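Local atomic coordinates of methyltransferase (Pyrococcus horikoshii, PDB entry 1IXK), a protein that probably binds RNA and transfers a methyl group from S-adenosyl-L-methionine to the C5 position of cytidine in RNA. Residues A[19-23]-A[213-218]; A[116-122]-A[139-145]; A[226-230]-A[260-265]; A[274-280]-A[292-298]. All coordinates share one frame; numbering follows the deposited sequence.

Contact 1 of 4, residues A[19-23]-A[213-218]; sequences LFADR and RTMDDI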
loop_
_atom_site.group_PDB
_atom_site.type_symbol
_atom_site.label_atom_id
_atom_site.label_comp_id
_atom_site.label_asym_id
_atom_site.label_seq_id
_atom_site.Cartn_x
_atom_site.Cartn_y
_atom_site.Cartn_z
ATOM N N LEU A 19 25.145 -9.505 3.438
ATOM C CA LEU A 19 24.287 -9.363 4.611
ATOM C C LEU A 19 22.820 -9.582 4.250
ATOM O O LEU A 19 22.133 -10.389 4.879
ATOM C CB LEU A 19 24.461 -7.974 5.232
ATOM C CG LEU A 19 23.519 -7.619 6.390
ATOM C CD1 LEU A 19 23.634 -8.656 7.506
ATOM C CD2 LEU A 19 23.859 -6.231 6.906
ATOM N N PHE A 20 22.341 -8.858 3.239
ATOM C CA PHE A 20 20.954 -8.989 2.814
ATOM C C PHE A 20 20.680 -10.366 2.236
ATOM O O PHE A 20 19.591 -10.910 2.410
ATOM C CB PHE A 20 20.591 -7.914 1.785
ATOM C CG PHE A 20 20.322 -6.555 2.386
ATOM C CD1 PHE A 20 19.534 -5.631 1.709
ATOM C CD2 PHE A 20 20.861 -6.197 3.619
ATOM C CE1 PHE A 20 19.286 -4.368 2.248
ATOM C CE2 PHE A 20 20.621 -4.937 4.167
ATOM C CZ PHE A 20 19.831 -4.023 3.481
ATOM N N ALA A 21 21.665 -10.934 1.547
ATOM C CA ALA A 21 21.499 -12.265 0.977
ATOM C C ALA A 21 21.308 -13.268 2.115
ATOM O O ALA A 21 20.443 -14.140 2.045
ATOM C CB ALA A 21 22.720 -12.641 0.141
ATOM N N ASP A 22 22.120 -13.143 3.163
ATOM C CA ASP A 22 22.017 -14.042 4.308
ATOM C C ASP A 22 20.692 -13.822 5.031
ATOM O O ASP A 22 20.062 -14.773 5.481
ATOM C CB ASP A 22 23.184 -13.831 5.280
ATOM C CG ASP A 22 24.497 -14.414 4.762
ATOM O OD1 ASP A 22 24.458 -15.410 4.007
ATOM O OD2 ASP A 22 25.570 -13.889 5.126
ATOM N N ARG A 23 20.271 -12.565 5.140
ATOM C CA ARG A 23 19.007 -12.251 5.794
ATOM C C ARG A 23 17.831 -12.884 5.044
ATOM O O ARG A 23 16.987 -13.555 5.645
ATOM C CB ARG A 23 18.814 -10.733 5.878
ATOM C CG ARG A 23 19.509 -10.075 7.069
ATOM C CD ARG A 23 19.577 -8.554 6.924
ATOM N NE ARG A 23 18.271 -7.907 6.787
ATOM C CZ ARG A 23 17.483 -7.556 7.802
ATOM N NH1 ARG A 23 17.861 -7.788 9.055
ATOM N NH2 ARG A 23 16.319 -6.962 7.564
ATOM N N ARG A 213 19.754 -1.118 -0.673
ATOM C CA ARG A 213 19.618 -0.334 0.549
ATOM C C ARG A 213 20.669 -0.763 1.565
ATOM O O ARG A 213 21.410 -1.724 1.345
ATOM C CB ARG A 213 18.227 -0.534 1.165
ATOM C CG ARG A 213 17.058 -0.312 0.217
ATOM C CD ARG A 213 15.736 -0.634 0.909
ATOM N NE ARG A 213 15.440 0.310 1.984
ATOM C CZ ARG A 213 14.467 0.157 2.880
ATOM N NH1 ARG A 213 13.685 -0.914 2.844
ATOM N NH2 ARG A 213 14.272 1.084 3.805
ATOM N N THR A 214 20.727 -0.045 2.681
ATOM C CA THR A 214 21.672 -0.361 3.741
ATOM C C THR A 214 20.898 -0.600 5.034
ATOM O O THR A 214 19.742 -0.196 5.159
ATOM C CB THR A 214 22.659 0.791 3.977
ATOM O OG1 THR A 214 21.952 1.922 4.501
ATOM C CG2 THR A 214 23.333 1.185 2.676
HETATM N N MSE A 215 21.543 -1.256 5.989
HETATM C CA MSE A 215 20.920 -1.543 7.271
HETATM C C MSE A 215 20.502 -0.206 7.893
HETATM O O MSE A 215 19.503 -0.128 8.605
HETATM C CB MSE A 215 21.920 -2.288 8.163
HETATM C CG MSE A 215 21.326 -3.345 9.084
HETATM SE SE MSE A 215 20.180 -4.541 8.312
HETATM C CE MSE A 215 18.672 -4.005 9.116
ATOM N N ASP A 216 21.263 0.848 7.600
ATOM C CA ASP A 216 20.961 2.187 8.109
ATOM C C ASP A 216 19.652 2.710 7.540
ATOM O O ASP A 216 18.835 3.278 8.263
ATOM C CB ASP A 216 22.080 3.173 7.753
ATOM C CG ASP A 216 23.165 3.229 8.806
ATOM O OD1 ASP A 216 24.149 3.975 8.605
ATOM O OD2 ASP A 216 23.033 2.532 9.834
ATOM N N ASP A 217 19.461 2.531 6.237
ATOM C CA ASP A 217 18.241 2.991 5.590
ATOM C C ASP A 217 17.030 2.287 6.195
ATOM O O ASP A 217 15.964 2.882 6.321
ATOM C CB ASP A 217 18.302 2.724 4.085
ATOM C CG ASP A 217 19.472 3.420 3.415
ATOM O OD1 ASP A 217 19.583 4.657 3.542
ATOM O OD2 ASP A 217 20.282 2.732 2.764
ATOM N N ILE A 218 17.202 1.019 6.568
ATOM C CA ILE A 218 16.117 0.243 7.163
ATOM C C ILE A 218 15.756 0.827 8.527
ATOM O O ILE A 218 14.580 0.920 8.882
ATOM C CB ILE A 218 16.515 -1.248 7.318
ATOM C CG1 ILE A 218 16.795 -1.851 5.936
ATOM C CG2 ILE A 218 15.396 -2.023 8.006
ATOM C CD1 ILE A 218 17.282 -3.288 5.964
#
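Phe20, on helix 18-28, pushes its ring into a hollow at the start of helix 215-235, lined by backbone of 213-215 and by Ile218, where Thr214 and Asp217 form a capping box; this joins the N-terminal region to the Rossmann-like methyltransferase part of the chain. The floor of the hollow is backbone: Thr214 C and Met215 N lie at the ring edge, and Phe20 CZ comes within 3.9 Å of Thr214 C. Ile218 closes one flank, its CD1 3.6 Å from Phe20 CZ. On another flank the selenium of Met215 (a selenomethionine) makes an oblique Met-aromatic contact, 5.4 Å from the Phe20 ring centroid. Bends at chi2 and chi3 (49° and -112°) curl the Met215 chain back, so that its CE lies over one face of the Arg23 guanidinium, toward the rim. Arg23 NH2 forms salt bridges with Glu250 and Glu252. Putting an alanine at Arg23 would probably leave these two carboxylates without this cation and open a gap beside Met215 CE and Ile218 CD1. The capping box closes both ways: Asp217 N donates to Thr214 OG1 at 3.1 Å, while Asp217 OD2 receives Thr214 N through its anti lone pair and Thr214 OG1 from above the carboxylate plane.

Contact 2 of 4, residues A[116-122]-A[139-145]; sequences PKPGEIV and LMRNDGV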
loop_
_atom_site.group_PDB
_atom_site.type_symbol
_atom_site.label_atom_id
_atom_site.label_comp_id
_atom_site.label_asym_id
_atom_site.label_seq_id
_atom_site.Cartn_x
_atom_site.Cartn_y
_atom_site.Cartn_z
ATOM N N PRO A 116 -13.230 2.695 4.176
ATOM C CA PRO A 116 -13.840 3.943 4.652
ATOM C C PRO A 116 -15.311 3.968 4.234
ATOM O O PRO A 116 -15.647 3.517 3.145
ATOM C CB PRO A 116 -13.051 5.029 3.915
ATOM C CG PRO A 116 -11.783 4.365 3.522
ATOM C CD PRO A 116 -12.191 2.971 3.171
ATOM N N LYS A 117 -16.181 4.502 5.084
ATOM C CA LYS A 117 -17.604 4.570 4.759
ATOM C C LYS A 117 -18.055 6.002 4.501
ATOM O O LYS A 117 -17.466 6.952 5.010
ATOM C CB LYS A 117 -18.441 3.990 5.905
ATOM C CG LYS A 117 -18.168 2.530 6.203
ATOM C CD LYS A 117 -18.445 1.664 4.987
ATOM C CE LYS A 117 -18.251 0.190 5.307
ATOM N NZ LYS A 117 -18.506 -0.659 4.110
ATOM N N PRO A 118 -19.106 6.176 3.690
ATOM C CA PRO A 118 -19.581 7.535 3.422
ATOM C C PRO A 118 -19.857 8.264 4.738
ATOM O O PRO A 118 -20.485 7.704 5.639
ATOM C CB PRO A 118 -20.856 7.295 2.618
ATOM C CG PRO A 118 -20.513 6.074 1.826
ATOM C CD PRO A 118 -19.824 5.192 2.859
ATOM N N GLY A 119 -19.371 9.496 4.850
ATOM C CA GLY A 119 -19.605 10.282 6.051
ATOM C C GLY A 119 -18.518 10.241 7.111
ATOM O O GLY A 119 -18.522 11.048 8.041
ATOM N N GLU A 120 -17.574 9.318 6.987
ATOM C CA GLU A 120 -16.523 9.225 7.992
ATOM C C GLU A 120 -15.429 10.275 7.840
ATOM O O GLU A 120 -15.264 10.864 6.774
ATOM C CB GLU A 120 -15.904 7.824 7.982
ATOM C CG GLU A 120 -16.885 6.724 8.346
ATOM C CD GLU A 120 -16.195 5.411 8.652
ATOM O OE1 GLU A 120 -15.382 4.958 7.820
ATOM O OE2 GLU A 120 -16.469 4.830 9.724
ATOM N N ILE A 121 -14.699 10.507 8.930
ATOM C CA ILE A 121 -13.591 11.458 8.963
ATOM C C ILE A 121 -12.339 10.607 8.809
ATOM O O ILE A 121 -11.974 9.847 9.709
ATOM C CB ILE A 121 -13.553 12.209 10.300
ATOM C CG1 ILE A 121 -14.911 12.869 10.549
ATOM C CG2 ILE A 121 -12.442 13.255 10.288
ATOM C CD1 ILE A 121 -15.383 13.758 9.404
ATOM N N VAL A 122 -11.679 10.754 7.667
ATOM C CA VAL A 122 -10.514 9.942 7.329
ATOM C C VAL A 122 -9.260 10.748 7.025
ATOM O O VAL A 122 -9.344 11.895 6.606
ATOM C CB VAL A 122 -10.851 9.074 6.087
ATOM C CG1 VAL A 122 -9.686 8.180 5.716
ATOM C CG2 VAL A 122 -12.104 8.237 6.367
ATOM N N LEU A 139 -14.653 5.122 -2.433
ATOM C CA LEU A 139 -15.211 4.152 -1.502
ATOM C C LEU A 139 -16.159 4.880 -0.550
ATOM O O LEU A 139 -17.136 4.304 -0.065
ATOM C CB LEU A 139 -14.086 3.452 -0.724
ATOM C CG LEU A 139 -13.242 2.453 -1.530
ATOM C CD1 LEU A 139 -11.995 2.061 -0.741
ATOM C CD2 LEU A 139 -14.076 1.220 -1.853
HETATM N N MSE A 140 -15.874 6.157 -0.303
HETATM C CA MSE A 140 -16.700 6.979 0.578
HETATM C C MSE A 140 -17.822 7.659 -0.215
HETATM O O MSE A 140 -18.631 8.399 0.343
HETATM C CB MSE A 140 -15.826 8.037 1.277
HETATM C CG MSE A 140 -14.742 7.437 2.190
HETATM SE SE MSE A 140 -13.433 8.602 2.722
HETATM C CE MSE A 140 -14.286 9.508 3.929
ATOM N N ARG A 141 -17.856 7.406 -1.521
ATOM C CA ARG A 141 -18.870 7.979 -2.401
ATOM C C ARG A 141 -19.000 9.497 -2.266
ATOM O O ARG A 141 -20.105 10.043 -2.196
ATOM C CB ARG A 141 -20.216 7.299 -2.137
ATOM C CG ARG A 141 -20.146 5.796 -2.354
ATOM C CD ARG A 141 -21.471 5.104 -2.110
ATOM N NE ARG A 141 -21.358 3.664 -2.340
ATOM C CZ ARG A 141 -22.380 2.815 -2.299
ATOM N NH1 ARG A 141 -23.602 3.258 -2.033
ATOM N NH2 ARG A 141 -22.182 1.523 -2.534
ATOM N N ASN A 142 -17.853 10.168 -2.237
ATOM C CA ASN A 142 -17.791 11.622 -2.125
ATOM C C ASN A 142 -18.523 12.210 -0.925
ATOM O O ASN A 142 -18.993 13.347 -0.965
ATOM C CB ASN A 142 -18.300 12.286 -3.410
ATOM C CG ASN A 142 -17.167 12.691 -4.344
ATOM O OD1 ASN A 142 -16.054 12.964 -3.901
ATOM N ND2 ASN A 142 -17.452 12.746 -5.637
ATOM N N ASP A 143 -18.620 11.430 0.143
ATOM C CA ASP A 143 -19.253 11.885 1.372
ATOM C C ASP A 143 -18.168 11.740 2.423
ATOM O O ASP A 143 -17.174 11.065 2.180
ATOM C CB ASP A 143 -20.468 11.020 1.719
ATOM C CG ASP A 143 -21.194 11.508 2.958
ATOM O OD1 ASP A 143 -21.008 12.685 3.328
ATOM O OD2 ASP A 143 -21.960 10.721 3.559
ATOM N N GLY A 144 -18.342 12.370 3.578
ATOM C CA GLY A 144 -17.319 12.293 4.607
ATOM C C GLY A 144 -16.197 13.251 4.256
ATOM O O GLY A 144 -16.383 14.125 3.412
ATOM N N VAL A 145 -15.036 13.096 4.892
ATOM C CA VAL A 145 -13.901 13.973 4.615
ATOM C C VAL A 145 -12.587 13.213 4.670
ATOM O O VAL A 145 -12.418 12.301 5.484
ATOM C CB VAL A 145 -13.806 15.131 5.638
ATOM C CG1 VAL A 145 -12.677 16.081 5.244
ATOM C CG2 VAL A 145 -15.124 15.872 5.715
#
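Ile121 and Val145 pair as neighbouring parallel strands, the start of the first beta-alpha-beta crossover of the Rossmann-like methyltransferase fold, with helix 131-139 between them. Two backbone hydrogen bonds fix the register: Val145 N to Glu120 O at 2.9 Å, and Val122 N to Val145 O at 2.8 Å. Apolar contacts centre on Met140, a selenomethionine. Its chain runs extended to the selenium and then bends at chi3 (76°), which turns CE in between Glu120 O and Val122 CG2, 3.5 Å from the latter. At the near end of the same chain Met140 CG presses on Pro116 CB at 3.4 Å, tighter than usual. Leu139 CD1 adds a looser touch on Pro116 CD. Two turns meet alongside: a type II turn over 117-120, and a type I' turn over 140-143 that includes Arg141, the residue of the Schellman motif ending the helix. Between them Pro118 CA makes a CH...O contact of 3.3 Å with Met140 O. A CB at Gly144 would run into Glu120 O and Gly119 N, and its positive phi also favours glycine. Lys117 N is held by Glu120 OE1, which also takes a salt bridge from Lys190. The crossover is thus held by two strand bonds and by the apolar packing of Met140, while the side-chain polar bonds sit in the turns.

Contact 3 of 4, residues A[226-230]-A[260-265]; sequences MRLLE and WALDNF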
loop_
_atom_site.group_PDB
_atom_site.type_symbol
_atom_site.label_atom_id
_atom_site.label_comp_id
_atom_site.label_asym_id
_atom_site.label_seq_id
_atom_site.Cartn_x
_atom_site.Cartn_y
_atom_site.Cartn_z
HETATM N N MSE A 226 7.542 4.113 12.910
HETATM C CA MSE A 226 7.100 4.088 14.298
HETATM C C MSE A 226 6.514 5.452 14.667
HETATM O O MSE A 226 5.448 5.536 15.271
HETATM C CB MSE A 226 8.280 3.745 15.225
HETATM C CG MSE A 226 8.759 2.282 15.150
HETATM SE SE MSE A 226 10.278 1.959 16.094
HETATM C CE MSE A 226 9.722 2.163 17.767
ATOM N N ARG A 227 7.212 6.523 14.298
ATOM C CA ARG A 227 6.740 7.874 14.606
ATOM C C ARG A 227 5.388 8.140 13.968
ATOM O O ARG A 227 4.486 8.677 14.609
ATOM C CB ARG A 227 7.725 8.934 14.100
ATOM C CG ARG A 227 9.022 9.035 14.860
ATOM C CD ARG A 227 9.939 10.068 14.203
ATOM N NE ARG A 227 11.237 10.143 14.866
ATOM C CZ ARG A 227 11.437 10.675 16.068
ATOM N NH1 ARG A 227 10.420 11.190 16.748
ATOM N NH2 ARG A 227 12.654 10.681 16.595
ATOM N N LEU A 228 5.260 7.775 12.696
ATOM C CA LEU A 228 4.015 7.981 11.969
ATOM C C LEU A 228 2.871 7.169 12.569
ATOM O O LEU A 228 1.768 7.679 12.752
ATOM C CB LEU A 228 4.201 7.606 10.492
ATOM C CG LEU A 228 5.102 8.556 9.694
ATOM C CD1 LEU A 228 5.498 7.929 8.368
ATOM C CD2 LEU A 228 4.376 9.871 9.488
ATOM N N LEU A 229 3.141 5.907 12.883
ATOM C CA LEU A 229 2.118 5.041 13.453
ATOM C C LEU A 229 1.638 5.566 14.804
ATOM O O LEU A 229 0.444 5.526 15.103
ATOM C CB LEU A 229 2.660 3.620 13.588
ATOM C CG LEU A 229 1.694 2.563 14.131
ATOM C CD1 LEU A 229 0.418 2.526 13.291
ATOM C CD2 LEU A 229 2.387 1.214 14.125
ATOM N N GLU A 230 2.561 6.067 15.623
ATOM C CA GLU A 230 2.179 6.610 16.920
ATOM C C GLU A 230 1.318 7.865 16.756
ATOM O O GLU A 230 0.311 8.019 17.445
ATOM C CB GLU A 230 3.419 6.925 17.766
ATOM C CG GLU A 230 3.106 7.651 19.061
ATOM C CD GLU A 230 4.217 7.523 20.092
ATOM O OE1 GLU A 230 5.399 7.483 19.697
ATOM O OE2 GLU A 230 3.900 7.475 21.301
ATOM N N TRP A 260 5.671 -3.847 18.024
ATOM C CA TRP A 260 5.918 -2.718 18.905
ATOM C C TRP A 260 4.602 -2.008 19.208
ATOM O O TRP A 260 4.332 -1.652 20.352
ATOM C CB TRP A 260 6.900 -1.734 18.263
ATOM C CG TRP A 260 7.009 -0.455 19.030
ATOM C CD1 TRP A 260 7.565 -0.283 20.270
ATOM C CD2 TRP A 260 6.515 0.824 18.631
ATOM N NE1 TRP A 260 7.446 1.030 20.667
ATOM C CE2 TRP A 260 6.805 1.731 19.679
ATOM C CE3 TRP A 260 5.853 1.297 17.489
ATOM C CZ2 TRP A 260 6.457 3.082 19.617
ATOM C CZ3 TRP A 260 5.506 2.643 17.427
ATOM C CH2 TRP A 260 5.810 3.519 18.488
ATOM N N ALA A 261 3.776 -1.811 18.185
ATOM C CA ALA A 261 2.494 -1.137 18.376
ATOM C C ALA A 261 1.587 -1.928 19.317
ATOM O O ALA A 261 0.922 -1.353 20.178
ATOM C CB ALA A 261 1.801 -0.937 17.033
ATOM N N LEU A 262 1.557 -3.246 19.144
ATOM C CA LEU A 262 0.733 -4.100 19.990
ATOM C C LEU A 262 1.216 -4.029 21.441
ATOM O O LEU A 262 0.410 -4.071 22.368
ATOM C CB LEU A 262 0.788 -5.553 19.500
ATOM C CG LEU A 262 0.133 -5.887 18.154
ATOM C CD1 LEU A 262 0.528 -7.299 17.736
ATOM C CD2 LEU A 262 -1.376 -5.763 18.266
ATOM N N ASP A 263 2.528 -3.918 21.631
ATOM C CA ASP A 263 3.105 -3.846 22.982
ATOM C C ASP A 263 2.996 -2.454 23.582
ATOM O O ASP A 263 2.874 -2.291 24.798
ATOM C CB ASP A 263 4.603 -4.189 22.980
ATOM C CG ASP A 263 4.902 -5.589 22.501
ATOM O OD1 ASP A 263 3.990 -6.436 22.491
ATOM O OD2 ASP A 263 6.078 -5.840 22.151
ATOM N N ASN A 264 3.055 -1.448 22.723
ATOM C CA ASN A 264 3.043 -0.067 23.175
ATOM C C ASN A 264 1.691 0.644 23.273
ATOM O O ASN A 264 1.532 1.554 24.088
ATOM C CB ASN A 264 3.985 0.736 22.278
ATOM C CG ASN A 264 4.479 1.991 22.941
ATOM O OD1 ASN A 264 5.191 1.930 23.944
ATOM N ND2 ASN A 264 4.098 3.143 22.392
ATOM N N PHE A 265 0.717 0.246 22.459
ATOM C CA PHE A 265 -0.587 0.906 22.496
ATOM C C PHE A 265 -1.745 -0.043 22.775
ATOM O O PHE A 265 -1.582 -1.257 22.762
ATOM C CB PHE A 265 -0.853 1.628 21.176
ATOM C CG PHE A 265 0.267 2.535 20.744
ATOM C CD1 PHE A 265 1.226 2.093 19.845
ATOM C CD2 PHE A 265 0.353 3.830 21.237
ATOM C CE1 PHE A 265 2.266 2.930 19.438
ATOM C CE2 PHE A 265 1.387 4.676 20.839
ATOM C CZ PHE A 265 2.344 4.223 19.935
HETATM O O HOH W 1 4.761 5.872 22.946
#
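Trp260 CG stands anti to the backbone N (chi1 171°) and Met226 bends only at chi3 (68°), and together these lay the Met226 methyl over the indole. Met226 is a selenomethionine; its CE sits over the face of the five-membered ring, 3.6 Å from the centroid, a CH-pi contact. The selenium lies farther out, 4.8 Å from the centroid of the six-membered ring and above its face, completing a Met-aromatic pair. Asn264 CB covers the opposite indole face. Deeper in, Leu229 CD2 reaches Ala261 CB at 3.7 Å, and Leu229 also packs on Leu193 of strand 188-194. Here helices 215-235 and 255-264 flank the sheet of the Rossmann-like domain, their short segments crossing at -46° with axes 11.4 Å apart; the small Ala261 faces the first helix near Glu230. At the outer end the aliphatic part of Glu230 runs up to the edge of the Phe265 ring, CG to CZ 3.6 Å. Its carboxylate does not bond Asn264 directly: a water gives a hydrogen bond to Glu230 OE2 at 2.5 Å and takes one from Asn264 ND2 at 2.9 Å. The helices are therefore joined mainly by apolar and CH-pi contacts, and the polar link between Glu230 and Asn264 is carried by the bridging water.

Contact 4 of 4, residues A[274-280]-A[292-298]; sequences YGEPALT and KNARRLY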
loop_
_atom_site.group_PDB
_atom_site.type_symbol
_atom_site.label_atom_id
_atom_site.label_comp_id
_atom_site.label_asym_id
_atom_site.label_seq_id
_atom_site.Cartn_x
_atom_site.Cartn_y
_atom_site.Cartn_z
ATOM N N TYR A 274 -6.464 -11.463 1.871
ATOM C CA TYR A 274 -5.475 -11.802 0.853
ATOM C C TYR A 274 -4.003 -11.743 1.214
ATOM O O TYR A 274 -3.591 -10.993 2.102
ATOM C CB TYR A 274 -5.734 -10.953 -0.391
ATOM C CG TYR A 274 -7.170 -11.041 -0.845
ATOM C CD1 TYR A 274 -8.129 -10.147 -0.369
ATOM C CD2 TYR A 274 -7.582 -12.056 -1.706
ATOM C CE1 TYR A 274 -9.472 -10.264 -0.738
ATOM C CE2 TYR A 274 -8.914 -12.186 -2.079
ATOM C CZ TYR A 274 -9.852 -11.290 -1.593
ATOM O OH TYR A 274 -11.171 -11.435 -1.954
ATOM N N GLY A 275 -3.222 -12.546 0.495
ATOM C CA GLY A 275 -1.792 -12.610 0.714
ATOM C C GLY A 275 -1.432 -13.779 1.606
ATOM O O GLY A 275 -2.269 -14.634 1.906
ATOM N N GLU A 276 -0.175 -13.826 2.023
ATOM C CA GLU A 276 0.292 -14.885 2.897
ATOM C C GLU A 276 0.371 -14.319 4.312
ATOM O O GLU A 276 0.402 -13.105 4.504
ATOM C CB GLU A 276 1.663 -15.381 2.432
ATOM C CG GLU A 276 1.608 -16.174 1.132
ATOM C CD GLU A 276 2.976 -16.515 0.588
ATOM O OE1 GLU A 276 3.817 -17.013 1.364
ATOM O OE2 GLU A 276 3.209 -16.297 -0.622
ATOM N N PRO A 277 0.387 -15.193 5.324
ATOM C CA PRO A 277 0.461 -14.730 6.712
ATOM C C PRO A 277 1.766 -13.982 6.942
ATOM O O PRO A 277 2.792 -14.341 6.364
ATOM C CB PRO A 277 0.412 -16.030 7.516
ATOM C CG PRO A 277 -0.285 -16.988 6.594
ATOM C CD PRO A 277 0.307 -16.664 5.263
ATOM N N ALA A 278 1.730 -12.947 7.776
ATOM C CA ALA A 278 2.937 -12.193 8.083
ATOM C C ALA A 278 3.853 -13.139 8.851
ATOM O O ALA A 278 3.411 -14.189 9.320
ATOM C CB ALA A 278 2.605 -10.964 8.934
ATOM N N LEU A 279 5.122 -12.771 8.979
ATOM C CA LEU A 279 6.100 -13.607 9.669
ATOM C C LEU A 279 6.009 -13.489 11.190
ATOM O O LEU A 279 6.017 -12.382 11.724
ATOM C CB LEU A 279 7.506 -13.222 9.201
ATOM C CG LEU A 279 7.753 -13.287 7.691
ATOM C CD1 LEU A 279 9.095 -12.638 7.358
ATOM C CD2 LEU A 279 7.721 -14.729 7.222
ATOM N N THR A 280 5.923 -14.623 11.889
ATOM C CA THR A 280 5.843 -14.590 13.352
ATOM C C THR A 280 7.112 -15.099 14.031
ATOM O O THR A 280 7.192 -15.130 15.260
ATOM C CB THR A 280 4.648 -15.407 13.896
ATOM O OG1 THR A 280 4.785 -16.774 13.505
ATOM C CG2 THR A 280 3.338 -14.853 13.368
ATOM N N LYS A 292 -0.182 -12.903 12.720
ATOM C CA LYS A 292 -0.608 -13.646 11.536
ATOM C C LYS A 292 -1.853 -13.036 10.889
ATOM O O LYS A 292 -2.255 -13.447 9.798
ATOM C CB LYS A 292 -0.845 -15.125 11.864
ATOM C CG LYS A 292 0.449 -15.861 12.152
ATOM C CD LYS A 292 0.340 -17.354 11.932
ATOM C CE LYS A 292 1.686 -18.027 12.170
ATOM N NZ LYS A 292 1.628 -19.487 11.886
ATOM N N ASN A 293 -2.458 -12.058 11.560
ATOM C CA ASN A 293 -3.620 -11.356 11.011
ATOM C C ASN A 293 -3.107 -10.416 9.918
ATOM O O ASN A 293 -3.843 -10.041 8.998
ATOM C CB ASN A 293 -4.335 -10.543 12.096
ATOM C CG ASN A 293 -5.301 -11.382 12.918
ATOM O OD1 ASN A 293 -6.316 -11.849 12.409
ATOM N ND2 ASN A 293 -4.986 -11.578 14.193
ATOM N N ALA A 294 -1.834 -10.036 10.034
ATOM C CA ALA A 294 -1.185 -9.167 9.052
ATOM C C ALA A 294 -0.854 -10.024 7.832
ATOM O O ALA A 294 -0.724 -11.242 7.951
ATOM C CB ALA A 294 0.089 -8.568 9.641
ATOM N N ARG A 295 -0.701 -9.393 6.670
ATOM C CA ARG A 295 -0.434 -10.126 5.435
ATOM C C ARG A 295 0.760 -9.601 4.653
ATOM O O ARG A 295 1.185 -8.467 4.829
ATOM C CB ARG A 295 -1.656 -10.060 4.509
ATOM C CG ARG A 295 -2.996 -10.208 5.210
ATOM C CD ARG A 295 -3.076 -11.497 5.994
ATOM N NE ARG A 295 -3.079 -12.678 5.139
ATOM C CZ ARG A 295 -3.056 -13.925 5.600
ATOM N NH1 ARG A 295 -3.024 -14.145 6.905
ATOM N NH2 ARG A 295 -3.065 -14.951 4.762
ATOM N N ARG A 296 1.282 -10.450 3.780
ATOM C CA ARG A 296 2.399 -10.101 2.913
ATOM C C ARG A 296 2.109 -10.585 1.500
ATOM O O ARG A 296 1.532 -11.662 1.304
ATOM C CB ARG A 296 3.693 -10.771 3.383
ATOM C CG ARG A 296 4.468 -10.005 4.443
ATOM C CD ARG A 296 5.704 -10.797 4.850
ATOM N NE ARG A 296 6.551 -10.074 5.794
ATOM C CZ ARG A 296 7.736 -9.558 5.488
ATOM N NH1 ARG A 296 8.216 -9.681 4.256
ATOM N NH2 ARG A 296 8.452 -8.935 6.416
ATOM N N LEU A 297 2.514 -9.783 0.522
ATOM C CA LEU A 297 2.366 -10.140 -0.880
ATOM C C LEU A 297 3.797 -10.311 -1.366
ATOM O O LEU A 297 4.673 -9.506 -1.037
ATOM C CB LEU A 297 1.675 -9.026 -1.672
ATOM C CG LEU A 297 0.203 -8.753 -1.359
ATOM C CD1 LEU A 297 -0.292 -7.608 -2.238
ATOM C CD2 LEU A 297 -0.624 -10.013 -1.599
ATOM N N TYR A 298 4.034 -11.367 -2.134
ATOM C CA TYR A 298 5.366 -11.660 -2.650
ATOM C C TYR A 298 5.387 -11.609 -4.171
ATOM O O TYR A 298 4.462 -12.081 -4.831
ATOM C CB TYR A 298 5.803 -13.042 -2.173
ATOM C CG TYR A 298 6.072 -13.118 -0.690
ATOM C CD1 TYR A 298 7.233 -12.569 -0.145
ATOM C CD2 TYR A 298 5.170 -13.748 0.172
ATOM C CE1 TYR A 298 7.497 -12.648 1.213
ATOM C CE2 TYR A 298 5.424 -13.832 1.538
ATOM C CZ TYR A 298 6.593 -13.283 2.050
ATOM O OH TYR A 298 6.869 -13.383 3.393
HETATM O O HOH W 2 4.923 -14.812 4.923
#
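Glu276 and Arg296 form a hydrogen-bonded antiparallel pair: Glu276 N gives to Arg296 O at 2.8 Å, and Arg296 N returns a bond to Glu276 O at 2.9 Å. Just past the strands, Ala278 N bonds Ala294 O from above the carbonyl plane. Arg295, bent at chi2 and chi3 (-57° and -67°), folds its guanidinium back over the peptide joining Glu276 to Pro277; NH2 binds Gly275 O at 3.0 Å and NH1 makes a weak bond to Lys292 O. A leucine in place of Arg295 would probably leave Gly275 O without this donor and uncover that peptide. Glu276 OE2 lies at the Tyr298 ring edge and forms a salt bridge with Arg31, while the Arg296 guanidinium, one face under Leu279 CD1, pairs with Glu255. A water gives a bond to Pro277 O at 2.6 Å and also bonds Tyr298 OH, which Trp28 holds too. The arrangement is a short beta ribbon, extending through strand 295-297 onto strand 307-314 of the Rossmann-like methyltransferase sheet.

None of the four contacts is wholly buried, but they differ in depth: the centre of contact 4 lies about 13 Å from that of the chain, the centre of contact 1 about 22 Å, with contacts 2 and 3 between. Contacts 1 and 3 use different parts of helix 215-235, its beginning and its middle, and both include a selenomethionine beside an aromatic ring, over the face in contact 3 and oblique in contact 1, with no direct hydrogen bond across. Contacts 2 and 4 reach the same mixed sheet from distant places, one parallel, one antiparallel, and both are fixed by backbone bonds. Only contact 1 joins the N-terminal region to the methyltransferase part; the others stay within the latter. Contacts 1 and 2 sit on opposite sides of the centre.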